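Local coordinates for protein aldehyde dehydrogenase (Trypanosoma brucei, PDB 5NNO) that probably oxidises aldehydes with NAD+ as cofactor, and binds a benzoxaborole aldehyde together with NAD, at residues F194-Y199 and P219-L224. Residues are numbered along the deposited sequence; the frame is centred on the assembly and turned at random.
With NAD (nicotinamide-adenine-dinucleotide), chain C.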
ATOM      1  N   PHE A 194      -7.298  -3.209  13.785  1.00 20.16           N
ATOM      2  CA  PHE A 194      -7.169  -1.829  13.307  1.00 19.86           C
ATOM      3  C   PHE A 194      -7.385  -1.796  11.816  1.00 19.67           C
ATOM      4  O   PHE A 194      -7.330  -2.820  11.187  1.00 19.68           O
ATOM      5  CB  PHE A 194      -5.780  -1.292  13.615  1.00 19.54           C
ATOM      6  CG  PHE A 194      -5.508  -1.093  15.075  1.00 19.77           C
ATOM      7  CD1 PHE A 194      -4.987  -2.115  15.847  1.00 19.95           C
ATOM      8  CD2 PHE A 194      -5.746   0.134  15.675  1.00 19.87           C
ATOM      9  CE1 PHE A 194      -4.683  -1.918  17.190  1.00 20.23           C
ATOM     10  CE2 PHE A 194      -5.456   0.342  17.022  1.00 20.14           C
ATOM     11  CZ  PHE A 194      -4.919  -0.686  17.778  1.00 20.32           C
ATOM     12  N   ASP A 195      -7.628  -0.623  11.253  1.00 19.56           N
ATOM     13  CA  ASP A 195      -7.794  -0.435   9.796  1.00 19.43           C
ATOM     14  C   ASP A 195      -6.546   0.128   9.066  1.00 19.04           C
ATOM     15  O   ASP A 195      -6.521   0.147   7.833  1.00 18.98           O
ATOM     16  CB  ASP A 195      -9.006   0.451   9.533  1.00 19.70           C
ATOM     17  CG  ASP A 195     -10.236  -0.099  10.177  1.00 20.13           C
ATOM     18  OD1 ASP A 195     -10.770  -1.086   9.624  1.00 20.29           O
ATOM     19  OD2 ASP A 195     -10.609   0.395  11.274  1.00 20.36           O
ATOM     20  N   HIS A 196      -5.532   0.574   9.813  1.00 18.84           N
ATOM     21  CA  HIS A 196      -4.196   0.820   9.278  1.00 18.52           C
ATOM     22  C   HIS A 196      -3.171   0.878  10.440  1.00 18.41           C
ATOM     23  O   HIS A 196      -3.456   1.435  11.521  1.00 18.56           O
ATOM     24  CB  HIS A 196      -4.150   2.156   8.496  1.00 18.45           C
ATOM     25  CG  HIS A 196      -3.033   2.250   7.506  1.00 18.21           C
ATOM     26  ND1 HIS A 196      -3.187   1.851   6.194  1.00 18.25           N
ATOM     27  CD2 HIS A 196      -1.763   2.708   7.606  1.00 18.00           C
ATOM     28  CE1 HIS A 196      -2.061   2.030   5.536  1.00 18.08           C
ATOM     29  NE2 HIS A 196      -1.184   2.559   6.367  1.00 17.92           N
ATOM     30  N   ILE A 197      -1.992   0.301  10.228  1.00 18.22           N
ATOM     31  CA  ILE A 197      -0.915   0.392  11.191  1.00 18.15           C
ATOM     32  C   ILE A 197       0.193   1.194  10.524  1.00 17.89           C
ATOM     33  O   ILE A 197       0.536   0.942   9.366  1.00 17.78           O
ATOM     34  CB  ILE A 197      -0.336  -0.971  11.645  1.00 18.23           C
ATOM     35  CG1 ILE A 197      -1.373  -1.758  12.416  1.00 18.57           C
ATOM     36  CG2 ILE A 197       0.908  -0.764  12.534  1.00 18.19           C
ATOM     37  CD1 ILE A 197      -1.020  -3.224  12.570  1.00 18.74           C
ATOM     38  N   LEU A 198       0.730   2.168  11.252  1.00 17.87           N
ATOM     39  CA  LEU A 198       1.967   2.816  10.846  1.00 17.69           C
ATOM     40  C   LEU A 198       3.043   2.485  11.870  1.00 17.70           C
ATOM     41  O   LEU A 198       2.890   2.740  13.078  1.00 17.88           O
ATOM     42  CB  LEU A 198       1.811   4.332  10.688  1.00 17.71           C
ATOM     43  CG  LEU A 198       3.021   4.973   9.975  1.00 17.57           C
ATOM     44  CD1 LEU A 198       2.628   6.284   9.309  1.00 17.66           C
ATOM     45  CD2 LEU A 198       4.251   5.167  10.860  1.00 17.55           C
ATOM     46  N   TYR A 199       4.126   1.897  11.383  1.00 17.59           N
ATOM     47  CA  TYR A 199       5.189   1.450  12.257  1.00 17.66           C
ATOM     48  C   TYR A 199       6.500   2.073  11.817  1.00 17.54           C
ATOM     49  O   TYR A 199       6.799   2.109  10.626  1.00 17.42           O
ATOM     50  CB  TYR A 199       5.257  -0.064  12.286  1.00 17.78           C
ATOM     51  CG  TYR A 199       6.529  -0.620  12.830  1.00 17.88           C
ATOM     52  CD1 TYR A 199       6.769  -0.674  14.189  1.00 18.12           C
ATOM     53  CD2 TYR A 199       7.517  -1.067  11.970  1.00 17.82           C
ATOM     54  CE1 TYR A 199       7.951  -1.169  14.691  1.00 18.28           C
ATOM     55  CE2 TYR A 199       8.711  -1.582  12.461  1.00 17.98           C
ATOM     56  CZ  TYR A 199       8.912  -1.644  13.827  1.00 18.21           C
ATOM     57  OH  TYR A 199      10.117  -2.144  14.304  1.00 18.43           O
ATOM     58  N   PRO A 219      -3.838  -3.042   6.383  1.00 18.68           N
ATOM     59  CA  PRO A 219      -2.745  -2.440   5.606  1.00 18.44           C
ATOM     60  C   PRO A 219      -1.730  -1.741   6.538  1.00 18.20           C
ATOM     61  O   PRO A 219      -2.124  -1.104   7.526  1.00 18.20           O
ATOM     62  CB  PRO A 219      -3.457  -1.433   4.681  1.00 18.50           C
ATOM     63  CG  PRO A 219      -4.751  -1.131   5.373  1.00 18.68           C
ATOM     64  CD  PRO A 219      -5.132  -2.391   6.107  1.00 18.85           C
ATOM     65  N   VAL A 220      -0.451  -1.918   6.194  1.00 18.06           N
ATOM     66  CA  VAL A 220       0.672  -1.408   6.945  1.00 17.87           C
ATOM     67  C   VAL A 220       1.385  -0.369   6.111  1.00 17.72           C
ATOM     68  O   VAL A 220       1.409  -0.459   4.873  1.00 17.78           O
ATOM     69  CB  VAL A 220       1.684  -2.495   7.371  1.00 17.91           C
ATOM     70  CG1 VAL A 220       1.079  -3.432   8.393  1.00 18.12           C
ATOM     71  CG2 VAL A 220       2.230  -3.273   6.198  1.00 17.99           C
ATOM     72  N   THR A 221       1.904   0.632   6.819  1.00 17.60           N
ATOM     73  CA  THR A 221       2.919   1.529   6.352  1.00 17.49           C
ATOM     74  C   THR A 221       4.124   1.344   7.318  1.00 17.41           C
ATOM     75  O   THR A 221       4.004   1.552   8.523  1.00 17.42           O
ATOM     76  CB  THR A 221       2.414   2.992   6.338  1.00 17.51           C
ATOM     77  OG1 THR A 221       1.469   3.151   5.271  1.00 17.65           O
ATOM     78  CG2 THR A 221       3.569   3.977   6.128  1.00 17.45           C
ATOM     79  N   LEU A 222       5.263   0.927   6.765  1.00 17.39           N
ATOM     80  CA  LEU A 222       6.424   0.483   7.528  1.00 17.39           C
ATOM     81  C   LEU A 222       7.588   1.430   7.227  1.00 17.34           C
ATOM     82  O   LEU A 222       8.056   1.515   6.095  1.00 17.37           O
ATOM     83  CB  LEU A 222       6.803  -0.971   7.179  1.00 17.53           C
ATOM     84  CG  LEU A 222       5.783  -2.141   7.256  1.00 17.67           C
ATOM     85  CD1 LEU A 222       6.519  -3.413   6.901  1.00 17.87           C
ATOM     86  CD2 LEU A 222       5.123  -2.306   8.608  1.00 17.73           C
ATOM     87  N   GLU A 223       8.037   2.142   8.254  1.00 17.31           N
ATOM     88  CA  GLU A 223       9.096   3.141   8.131  1.00 17.31           C
ATOM     89  C   GLU A 223      10.386   2.623   8.734  1.00 17.38           C
ATOM     90  O   GLU A 223      10.554   2.662   9.954  1.00 17.43           O
ATOM     91  CB  GLU A 223       8.680   4.431   8.847  1.00 17.31           C
ATOM     92  CG  GLU A 223       7.566   5.162   8.140  1.00 17.32           C
ATOM     93  CD  GLU A 223       8.024   5.823   6.861  1.00 17.37           C
ATOM     94  OE1 GLU A 223       9.246   6.048   6.727  1.00 17.41           O
ATOM     95  OE2 GLU A 223       7.143   6.099   5.999  1.00 17.43           O
ATOM     96  N   LEU A 224      11.283   2.137   7.883  1.00 17.45           N
ATOM     97  CA  LEU A 224      12.418   1.313   8.336  1.00 17.59           C
ATOM     98  C   LEU A 224      13.784   1.922   7.950  1.00 17.69           C
ATOM     99  O   LEU A 224      13.885   3.097   7.605  1.00 17.66           O
ATOM    100  CB  LEU A 224      12.254  -0.123   7.827  1.00 17.70           C
ATOM    101  CG  LEU A 224      10.809  -0.668   7.929  1.00 17.64           C
ATOM    102  CD1 LEU A 224      10.671  -1.971   7.151  1.00 17.81           C
ATOM    103  CD2 LEU A 224      10.437  -0.844   9.386  1.00 17.68           C
TER
HETATM  104  PA  NAD C 601      12.766  -0.464  18.178  1.00 29.84           P
HETATM  105  O1A NAD C 601      13.402  -1.829  18.357  1.00 27.58           O
HETATM  106  O2A NAD C 601      12.717   0.559  19.298  1.00 27.58           O
HETATM  107  O5B NAD C 601      11.256  -0.727  17.661  1.00 28.34           O
HETATM  108  C5B NAD C 601      10.272   0.306  17.537  1.00 26.98           C
HETATM  109  C4B NAD C 601       8.962  -0.073  18.234  1.00 25.90           C
HETATM  110  O4B NAD C 601       8.748  -1.488  18.118  1.00 24.95           O
HETATM  111  C3B NAD C 601       8.910   0.283  19.726  1.00 25.44           C
HETATM  112  O3B NAD C 601       7.714   1.014  20.039  1.00 24.36           O
HETATM  113  C2B NAD C 601       8.924  -1.047  20.453  1.00 25.01           C
HETATM  114  O2B NAD C 601       8.083  -1.031  21.611  1.00 24.44           O
HETATM  115  C1B NAD C 601       8.403  -2.020  19.396  1.00 24.75           C
HETATM  116  N9A NAD C 601       8.906  -3.411  19.532  1.00 24.01           N
HETATM  117  C8A NAD C 601      10.153  -3.847  19.829  1.00 24.53           C
HETATM  118  N7A NAD C 601      10.186  -5.211  19.876  1.00 24.00           N
HETATM  119  C5A NAD C 601       8.940  -5.649  19.595  1.00 23.10           C
HETATM  120  C6A NAD C 601       8.256  -6.953  19.470  1.00 22.56           C
HETATM  121  N6A NAD C 601       8.945  -8.083  19.657  1.00 22.28           N
HETATM  122  N1A NAD C 601       6.941  -6.982  19.170  1.00 22.55           N
HETATM  123  C2A NAD C 601       6.235  -5.852  18.979  1.00 23.11           C
HETATM  124  N3A NAD C 601       6.790  -4.630  19.077  1.00 22.84           N
HETATM  125  C4A NAD C 601       8.107  -4.466  19.377  1.00 23.32           C
HETATM  126  O3  NAD C 601      13.524   0.215  16.938  1.00 25.55           O
HETATM  127  PN  NAD C 601      15.129   0.367  17.009  1.00 24.21           P
HETATM  128  O1N NAD C 601      15.778  -0.972  16.727  1.00 24.88           O
HETATM  129  O2N NAD C 601      15.500   1.065  18.290  1.00 21.37           O
HETATM  130  O5D NAD C 601      15.366   1.309  15.722  1.00 21.10           O
HETATM  131  C5D NAD C 601      15.525   0.575  14.516  1.00 18.32           C
HETATM  132  C4D NAD C 601      15.330   1.356  13.240  1.00 16.45           C
HETATM  133  O4D NAD C 601      14.303   2.346  13.242  1.00 14.84           O
HETATM  134  C3D NAD C 601      16.593   2.087  12.872  1.00 15.90           C
HETATM  135  O3D NAD C 601      17.450   1.164  12.209  1.00 15.88           O
HETATM  136  C2D NAD C 601      16.078   3.207  11.997  1.00 15.10           C
HETATM  137  O2D NAD C 601      16.627   3.096  10.688  1.00 14.45           O
HETATM  138  C1D NAD C 601      14.548   3.051  12.028  1.00 14.33           C
HETATM  139  N1N NAD C 601      13.890   4.353  11.955  1.00 13.34           N
HETATM  140  C2N NAD C 601      13.225   4.716  10.836  1.00 13.06           C
HETATM  141  C3N NAD C 601      12.624   5.978  10.739  1.00 12.50           C
HETATM  142  C7N NAD C 601      11.867   6.435   9.524  1.00 12.00           C
HETATM  143  O7N NAD C 601      10.940   7.210   9.675  1.00 11.81           O
HETATM  144  N7N NAD C 601      12.207   6.003   8.310  1.00 11.66           N
HETATM  145  C4N NAD C 601      12.722   6.845  11.821  1.00 12.81           C
HETATM  146  C5N NAD C 601      13.404   6.445  12.956  1.00 12.52           C
HETATM  147  C6N NAD C 601      13.988   5.189  12.999  1.00 13.16           C
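I197, L198 and Y199 pair in parallel with V220, T221 and L222, the strand axes 4.8 Å apart, and four backbone hydrogen bonds run from I197 N to P219 O, T221 N to I197 O, Y199 N to T221 O and E223 N to Y199 O. Helix 203-215 makes the crossover of this beta-alpha-beta unit, part of the Rossmann-like NAD-binding domain of aldehyde dehydrogenases. On the face carrying L198 and T221, H196 hydrogen-bonds through NE2 to T221 OG1 (2.9 Å), nearly straight at 167°. A chi1 of -158° swings the imidazole beside its own carbonyl carbon and across the neighbouring strand, where P219 O lies 3.4 Å from the ring plane, off toward the rim, a contact without a hydrogen bond. T221 divides its branches: OG1 meets the imidazole NE2, while CG2 packs 4.0 Å from L198 CG. On the other face, V220 and L222 lie beside I197 and Y199; Y199 CE2 meets L224 CD2 at 3.6 Å, the two side chains crossing at about a right angle. At its edge the tyrosine ring presents CE1 to O4B of the adenosine ribose, and its OH hydrogen-bonds to S202 O. At the end of the strand, E223 OE1 and, one residue on, L224 O each take a weak hydrogen bond from the nicotinamide amide N7N. The pairing thus brings the predicted active-site glutamate and the L224 carbonyl, just beyond the strand, close to the nicotinamide amide, with Y199 alongside the adenosine half of the cofactor.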